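Local coordinates for protein Non-reducing end beta-L-arabinofuranosidase (Bacteroides thetaiotaomicron, PDB 5MQO) that probably hydrolyses glycosidic linkages of plant pectin, consistent with a role in releasing aceric acid, at residues A[55-66]-A[460-470]; A[24-32]-A[248-256]. All coordinates share one frame; numbering follows the deposited sequence.

Contact 1: residues A[55-66]-A[460-470]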
# COMPACT_ATOMS: atom_id res chain seq x y z
N PHE A 55 8.05 12.12 -5.20
CA PHE A 55 9.29 11.98 -4.42
C PHE A 55 9.99 13.31 -4.07
O PHE A 55 10.56 13.43 -2.98
CB PHE A 55 10.28 11.04 -5.11
CG PHE A 55 11.44 10.64 -4.25
CD1 PHE A 55 12.62 11.39 -4.25
CD2 PHE A 55 11.36 9.54 -3.42
CE1 PHE A 55 13.70 11.04 -3.46
CE2 PHE A 55 12.44 9.18 -2.61
CZ PHE A 55 13.62 9.93 -2.64
N ASN A 56 9.94 14.32 -4.95
CA ASN A 56 10.47 15.65 -4.59
C ASN A 56 9.66 16.35 -3.51
O ASN A 56 10.24 17.00 -2.63
CB ASN A 56 10.63 16.59 -5.80
CG ASN A 56 11.91 16.31 -6.61
OD1 ASN A 56 12.68 15.39 -6.30
ND2 ASN A 56 12.12 17.11 -7.64
N VAL A 57 8.33 16.19 -3.54
CA VAL A 57 7.54 16.68 -2.45
C VAL A 57 7.94 15.93 -1.18
O VAL A 57 8.37 16.56 -0.20
CB VAL A 57 6.06 16.56 -2.73
CG1 VAL A 57 5.24 17.00 -1.51
CG2 VAL A 57 5.69 17.40 -3.94
N PHE A 58 7.86 14.60 -1.18
CA PHE A 58 8.02 13.87 0.08
C PHE A 58 9.39 14.12 0.71
O PHE A 58 9.48 14.33 1.92
CB PHE A 58 7.79 12.34 -0.04
CG PHE A 58 6.52 11.95 -0.75
CD1 PHE A 58 5.33 12.69 -0.60
CD2 PHE A 58 6.50 10.82 -1.57
CE1 PHE A 58 4.17 12.32 -1.28
CE2 PHE A 58 5.35 10.46 -2.24
CZ PHE A 58 4.18 11.21 -2.10
N SER A 59 10.45 14.09 -0.11
CA SER A 59 11.84 14.24 0.36
C SER A 59 12.17 15.71 0.65
O SER A 59 12.79 16.05 1.66
CB SER A 59 12.84 13.68 -0.67
OG SER A 59 13.12 14.63 -1.69
N GLY A 60 11.75 16.57 -0.25
CA GLY A 60 12.05 17.96 -0.14
C GLY A 60 11.00 18.80 0.55
O GLY A 60 11.01 20.02 0.38
N THR A 61 10.10 18.21 1.33
CA THR A 61 9.11 19.02 2.08
C THR A 61 8.48 18.31 3.25
O THR A 61 8.49 18.81 4.38
CB THR A 61 7.95 19.51 1.17
OG1 THR A 61 8.49 20.18 0.03
CG2 THR A 61 7.01 20.45 1.93
N SER A 62 7.90 17.14 2.95
CA SER A 62 7.14 16.38 3.92
C SER A 62 7.99 16.00 5.13
O SER A 62 7.57 16.25 6.25
CB SER A 62 6.54 15.15 3.26
OG SER A 62 5.81 15.49 2.10
N LEU A 63 9.17 15.44 4.91
CA LEU A 63 10.08 15.08 6.01
C LEU A 63 10.44 16.27 6.93
O LEU A 63 10.39 16.11 8.14
CB LEU A 63 11.37 14.44 5.48
CG LEU A 63 11.26 13.09 4.77
CD1 LEU A 63 12.52 12.80 3.98
CD2 LEU A 63 10.99 11.95 5.75
N GLN A 64 10.79 17.43 6.36
CA GLN A 64 11.09 18.63 7.17
C GLN A 64 9.84 19.06 7.92
O GLN A 64 9.87 19.23 9.12
CB GLN A 64 11.54 19.82 6.33
CG GLN A 64 12.75 19.60 5.43
CD GLN A 64 12.50 20.12 4.01
OE1 GLN A 64 12.17 21.30 3.79
NE2 GLN A 64 12.63 19.22 3.03
N SER A 65 8.75 19.22 7.18
CA SER A 65 7.45 19.62 7.74
C SER A 65 6.99 18.79 8.95
O SER A 65 6.36 19.35 9.87
CB SER A 65 6.37 19.57 6.67
OG SER A 65 5.12 19.93 7.21
N MET A 66 7.29 17.49 8.95
CA MET A 66 6.91 16.60 10.04
C MET A 66 7.84 16.70 11.26
O MET A 66 7.38 16.59 12.38
CB MET A 66 6.84 15.15 9.57
CG MET A 66 6.08 14.26 10.55
SD MET A 66 5.52 12.73 9.79
CE MET A 66 6.96 11.69 10.03
N PRO A 460 3.25 9.20 10.04
CA PRO A 460 4.62 8.73 9.88
C PRO A 460 4.75 7.45 9.04
O PRO A 460 5.63 7.36 8.19
CB PRO A 460 5.06 8.49 11.32
CG PRO A 460 4.29 9.50 12.09
CD PRO A 460 2.95 9.50 11.44
N ASN A 461 3.87 6.49 9.27
CA ASN A 461 3.87 5.28 8.47
C ASN A 461 3.50 5.62 7.03
O ASN A 461 4.11 5.09 6.07
CB ASN A 461 2.94 4.20 9.10
CG ASN A 461 2.99 2.86 8.37
OD1 ASN A 461 3.87 2.61 7.56
ND2 ASN A 461 2.01 2.01 8.62
N THR A 462 2.54 6.52 6.84
CA THR A 462 2.16 6.90 5.48
C THR A 462 3.36 7.48 4.73
O THR A 462 3.67 7.03 3.63
CB THR A 462 0.97 7.86 5.49
OG1 THR A 462 -0.13 7.17 6.06
CG2 THR A 462 0.60 8.31 4.11
N LEU A 463 4.04 8.45 5.34
CA LEU A 463 5.16 9.15 4.71
C LEU A 463 6.37 8.23 4.45
O LEU A 463 6.92 8.22 3.36
CB LEU A 463 5.58 10.38 5.54
CG LEU A 463 6.74 11.24 4.99
CD1 LEU A 463 6.51 11.68 3.55
CD2 LEU A 463 7.00 12.47 5.86
N ARG A 464 6.77 7.45 5.43
CA ARG A 464 7.87 6.52 5.17
C ARG A 464 7.52 5.51 4.08
O ARG A 464 8.39 5.10 3.32
CB ARG A 464 8.33 5.83 6.45
CG ARG A 464 7.45 4.72 6.94
CD ARG A 464 7.83 3.34 6.41
NE ARG A 464 8.28 2.48 7.49
CZ ARG A 464 7.49 1.98 8.45
NH1 ARG A 464 6.19 2.22 8.47
NH2 ARG A 464 8.02 1.24 9.41
N THR A 465 6.26 5.10 4.00
CA THR A 465 5.87 4.13 2.98
C THR A 465 5.99 4.80 1.62
O THR A 465 6.69 4.29 0.73
CB THR A 465 4.47 3.57 3.22
OG1 THR A 465 4.52 2.62 4.29
CG2 THR A 465 3.97 2.84 1.99
N LEU A 466 5.36 5.96 1.48
CA LEU A 466 5.46 6.71 0.23
C LEU A 466 6.90 7.07 -0.12
O LEU A 466 7.26 6.99 -1.28
CB LEU A 466 4.57 7.96 0.23
CG LEU A 466 3.07 7.67 0.32
CD1 LEU A 466 2.32 8.89 0.83
CD2 LEU A 466 2.53 7.24 -1.02
N CYS A 467 7.74 7.41 0.87
CA CYS A 467 9.19 7.63 0.65
C CYS A 467 9.95 6.39 0.14
O CYS A 467 11.11 6.50 -0.24
CB CYS A 467 9.89 8.14 1.92
SG CYS A 467 9.56 9.86 2.36
N GLN A 468 9.32 5.22 0.16
CA GLN A 468 9.93 3.96 -0.26
C GLN A 468 9.35 3.36 -1.51
O GLN A 468 9.78 2.28 -1.91
CB GLN A 468 9.74 2.95 0.85
CG GLN A 468 10.54 3.25 2.10
CD GLN A 468 10.05 2.44 3.27
OE1 GLN A 468 8.93 1.90 3.23
NE2 GLN A 468 10.85 2.35 4.32
N ALA A 469 8.37 4.02 -2.14
CA ALA A 469 7.68 3.49 -3.33
C ALA A 469 8.63 2.85 -4.33
O ALA A 469 8.37 1.77 -4.81
CB ALA A 469 6.90 4.60 -4.00
N GLN A 470 9.74 3.52 -4.64
CA GLN A 470 10.77 2.98 -5.57
C GLN A 470 11.24 1.57 -5.29
O GLN A 470 11.65 0.87 -6.23
CB GLN A 470 12.01 3.88 -5.70
CG GLN A 470 12.81 4.09 -4.41
CD GLN A 470 12.19 5.14 -3.51
OE1 GLN A 470 11.24 5.82 -3.91
NE2 GLN A 470 12.72 5.27 -2.30
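F58 leans from helix 55-66 onto segment 460-470, and its side chain meets a new neighbour at each step. Its CB lies 3.9 Å from both L463 CD1 and C467 SG. With CG beside the backbone N (chi1 -49°), the ring then swings across to L466, where F58 CE2 comes within 3.6 Å of L466 CB. That methylene stands over the ring face, a CH-pi contact 28° off the normal, and F58 CZ reaches on toward L466 CD1. A flat aromatic ring suits this place because its face can lie against the L466 methylene.

In return L463 is a knob into the hole formed by F58, S62, L63 and M66. Its CD1 presses on S62 CB at 3.5 Å; the small S62 permits this approach and gives its OG to G424 O. The two helix segments run roughly antiparallel, their N-to-C directions 141° apart; from the first and last helices of the GH127 catalytic region, they probably close the ring of an (alpha/alpha)6 barrel, as in this clan of glycoside hydrolases. Flexible M66 bends at its last torsion to lay CE 3.8 Å from P460 CA.

Farther along the chain, Q470 NE2 donates to C467 O at 2.9 Å, while its OE1 lies 3.8 Å from F55 CD2, the amide nearly perpendicular to the ring. With an alanine instead of Q470, C467 O would probably lose this donor and a gap open beside F55. The same C467 O approaches F55 CE2 in the ring plane, at the edge, and W46 of strand 44-46 touches F55 as well.

Contact 2: residues A[24-32]-A[248-256]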
# COMPACT_ATOMS: atom_id res chain seq x y z
N GLY A 24 17.79 -5.32 -0.02
CA GLY A 24 16.49 -4.66 -0.20
C GLY A 24 15.81 -4.15 1.07
O GLY A 24 16.17 -4.56 2.17
N LEU A 25 14.84 -3.24 0.92
CA LEU A 25 13.90 -2.84 1.99
C LEU A 25 13.36 -4.04 2.73
O LEU A 25 13.26 -4.02 3.97
CB LEU A 25 12.71 -2.06 1.41
CG LEU A 25 11.60 -1.49 2.31
CD1 LEU A 25 12.19 -0.56 3.36
CD2 LEU A 25 10.59 -0.75 1.45
N THR A 26 12.98 -5.08 1.97
CA THR A 26 12.86 -6.43 2.53
C THR A 26 13.60 -7.49 1.72
O THR A 26 13.40 -7.67 0.51
CB THR A 26 11.39 -6.87 2.77
OG1 THR A 26 10.58 -6.51 1.65
CG2 THR A 26 10.86 -6.16 4.01
N ASP A 27 14.40 -8.25 2.44
CA ASP A 27 15.37 -9.11 1.86
C ASP A 27 15.03 -10.59 2.00
O ASP A 27 15.53 -11.26 2.91
CB ASP A 27 16.68 -8.80 2.54
CG ASP A 27 17.82 -9.50 1.92
OD1 ASP A 27 17.68 -9.95 0.77
OD2 ASP A 27 18.86 -9.58 2.61
N MET A 28 14.24 -11.12 1.07
CA MET A 28 13.97 -12.57 0.96
C MET A 28 15.05 -13.31 0.13
O MET A 28 14.86 -14.43 -0.33
CB MET A 28 12.57 -12.80 0.39
CG MET A 28 11.49 -12.23 1.29
SD MET A 28 9.74 -12.50 0.94
CE MET A 28 9.76 -14.19 0.46
N SER A 29 16.22 -12.71 -0.03
CA SER A 29 17.26 -13.24 -0.90
C SER A 29 17.83 -14.59 -0.44
O SER A 29 18.22 -15.38 -1.27
CB SER A 29 18.36 -12.21 -1.05
OG SER A 29 18.98 -11.98 0.21
N GLN A 30 17.85 -14.85 0.87
CA GLN A 30 18.24 -16.15 1.46
C GLN A 30 17.05 -17.01 1.89
O GLN A 30 17.25 -18.07 2.48
CB GLN A 30 19.09 -15.96 2.73
CG GLN A 30 20.22 -14.95 2.64
CD GLN A 30 21.38 -15.45 1.80
OE1 GLN A 30 22.06 -16.39 2.19
NE2 GLN A 30 21.60 -14.83 0.63
N SER A 31 15.83 -16.56 1.65
CA SER A 31 14.68 -17.24 2.22
C SER A 31 14.38 -18.52 1.44
O SER A 31 14.28 -18.46 0.24
CB SER A 31 13.48 -16.29 2.24
OG SER A 31 13.77 -15.18 3.07
N ARG A 32 14.25 -19.65 2.11
CA ARG A 32 14.27 -20.96 1.43
C ARG A 32 13.09 -21.21 0.52
O ARG A 32 13.22 -21.96 -0.43
CB ARG A 32 14.32 -22.10 2.44
CG ARG A 32 15.47 -22.03 3.46
CD ARG A 32 14.95 -22.18 4.89
NE ARG A 32 16.01 -22.31 5.90
CZ ARG A 32 15.81 -22.47 7.22
NH1 ARG A 32 14.57 -22.54 7.75
NH2 ARG A 32 16.87 -22.56 8.03
N VAL A 248 10.83 -8.62 13.32
CA VAL A 248 11.56 -9.75 13.89
C VAL A 248 12.04 -10.73 12.80
O VAL A 248 13.17 -11.21 12.86
CB VAL A 248 10.77 -10.43 15.06
CG1 VAL A 248 9.57 -11.20 14.57
CG2 VAL A 248 11.63 -11.40 15.84
N VAL A 249 11.21 -10.99 11.80
CA VAL A 249 11.63 -11.80 10.64
C VAL A 249 12.66 -11.02 9.81
O VAL A 249 13.62 -11.60 9.25
CB VAL A 249 10.45 -12.23 9.75
CG1 VAL A 249 10.94 -12.96 8.50
CG2 VAL A 249 9.50 -13.13 10.51
N GLU A 250 12.49 -9.72 9.71
CA GLU A 250 13.47 -8.94 8.99
C GLU A 250 14.82 -8.92 9.76
O GLU A 250 15.87 -8.85 9.15
CB GLU A 250 12.95 -7.55 8.68
CG GLU A 250 13.61 -6.90 7.48
CD GLU A 250 13.51 -7.71 6.20
OE1 GLU A 250 14.50 -7.69 5.41
OE2 GLU A 250 12.44 -8.33 5.96
N MET A 251 14.78 -9.02 11.08
CA MET A 251 16.02 -9.11 11.84
C MET A 251 16.69 -10.44 11.71
O MET A 251 17.93 -10.48 11.67
CB MET A 251 15.79 -8.81 13.31
CG MET A 251 16.02 -7.35 13.60
SD MET A 251 17.78 -7.00 13.65
CE MET A 251 17.63 -5.26 13.97
N TYR A 252 15.92 -11.52 11.62
CA TYR A 252 16.51 -12.84 11.32
C TYR A 252 17.17 -12.81 9.96
O TYR A 252 18.32 -13.17 9.82
CB TYR A 252 15.46 -13.94 11.36
CG TYR A 252 15.87 -15.24 10.71
CD1 TYR A 252 16.81 -16.09 11.29
CD2 TYR A 252 15.27 -15.64 9.52
CE1 TYR A 252 17.16 -17.30 10.69
CE2 TYR A 252 15.61 -16.84 8.90
CZ TYR A 252 16.56 -17.67 9.48
OH TYR A 252 16.84 -18.86 8.83
N ARG A 253 16.43 -12.33 8.96
CA ARG A 253 17.00 -12.03 7.65
C ARG A 253 18.29 -11.24 7.69
O ARG A 253 19.20 -11.56 6.94
CB ARG A 253 15.99 -11.28 6.78
CG ARG A 253 14.93 -12.22 6.21
CD ARG A 253 13.73 -11.49 5.70
NE ARG A 253 12.69 -12.43 5.36
CZ ARG A 253 11.46 -12.06 5.00
NH1 ARG A 253 11.14 -10.77 4.92
NH2 ARG A 253 10.54 -12.98 4.71
N ALA A 254 18.37 -10.23 8.54
CA ALA A 254 19.55 -9.39 8.63
C ALA A 254 20.72 -9.94 9.47
O ALA A 254 21.84 -9.47 9.30
CB ALA A 254 19.18 -8.02 9.13
N THR A 255 20.47 -10.90 10.37
CA THR A 255 21.52 -11.39 11.28
C THR A 255 21.82 -12.87 11.20
O THR A 255 22.89 -13.27 11.64
CB THR A 255 21.13 -11.13 12.74
OG1 THR A 255 19.88 -11.77 13.04
CG2 THR A 255 21.05 -9.63 13.03
N GLY A 256 20.90 -13.68 10.69
CA GLY A 256 21.04 -15.14 10.66
C GLY A 256 20.77 -15.77 12.01
O GLY A 256 21.01 -16.96 12.19
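E250 and D27 make the one hydrogen bond that joins the helix to the N-terminal loop 24-32: D27 N donates to E250 OE1 at 3.0 Å, nearly straight at 164° and on the syn side of the carboxylate. Glutamate has the reach to cross to the loop, and the bend at chi2 (57°) turns its carboxylate toward D27 N. Its second oxygen, E250 OE2, takes R253 NH1 in a salt bridge of 3.0 Å within the helix, while OE1 is also paired with R206. Both oxygens are thus gripped, which would probably stabilise the charged form. D27 ties its own chain, with OD1 accepting S29 N in an Asx turn.

Packing against charged groups comes next. R253, extended from CG to NE, lies alongside M28 with both chains pointing the same way. M28 CG sits over one face of the R253 guanidinium, 3.6 Å from R253 NH2, and V249 CG1 covers the opposite face, so the flat group is sandwiched while its edges remain for polar partners. R253 CD also runs 3.3 Å from D27 O. The T26 and E250 side chains cross at about a right angle, which brings T26 CG2 to 3.3 Å from E250 OE2. Farther along, Y252 OH stands over one face of the R32 guanidinium, 3.8 Å from R32 NH2.

Helix 297-314 supplies the acids that complete the network: E313 pairs with R253 NE and accepts from S31 OG, and D309 takes R253 NH2. T26 and M28 meanwhile rest on helix 382-399, so the loop leading to strand 37-38 bridges helices 243-255, 297-314 and 382-399.

Overall arrangement
Contact 1 and contact 2 lie with their centres about 24 Å apart, yet they meet directly where L25 CD1 approaches Q468 NE2 at 3.3 Å. Along the chain they interlock: the N-terminal loop 24-32 precedes helix 55-66, and 248-256 falls between the two segments of contact 1. Helix 382-399 serves both, contact 1 near its start, where N461, T462 and T465 touch it, and contact 2 toward its far end. The disulfide C383-C458 fastens that helix to the start of 458-466. Contact 1 is mainly apolar, its centre about 14 Å from the chain's centre; contact 2, about 20 Å out, is rich in charge.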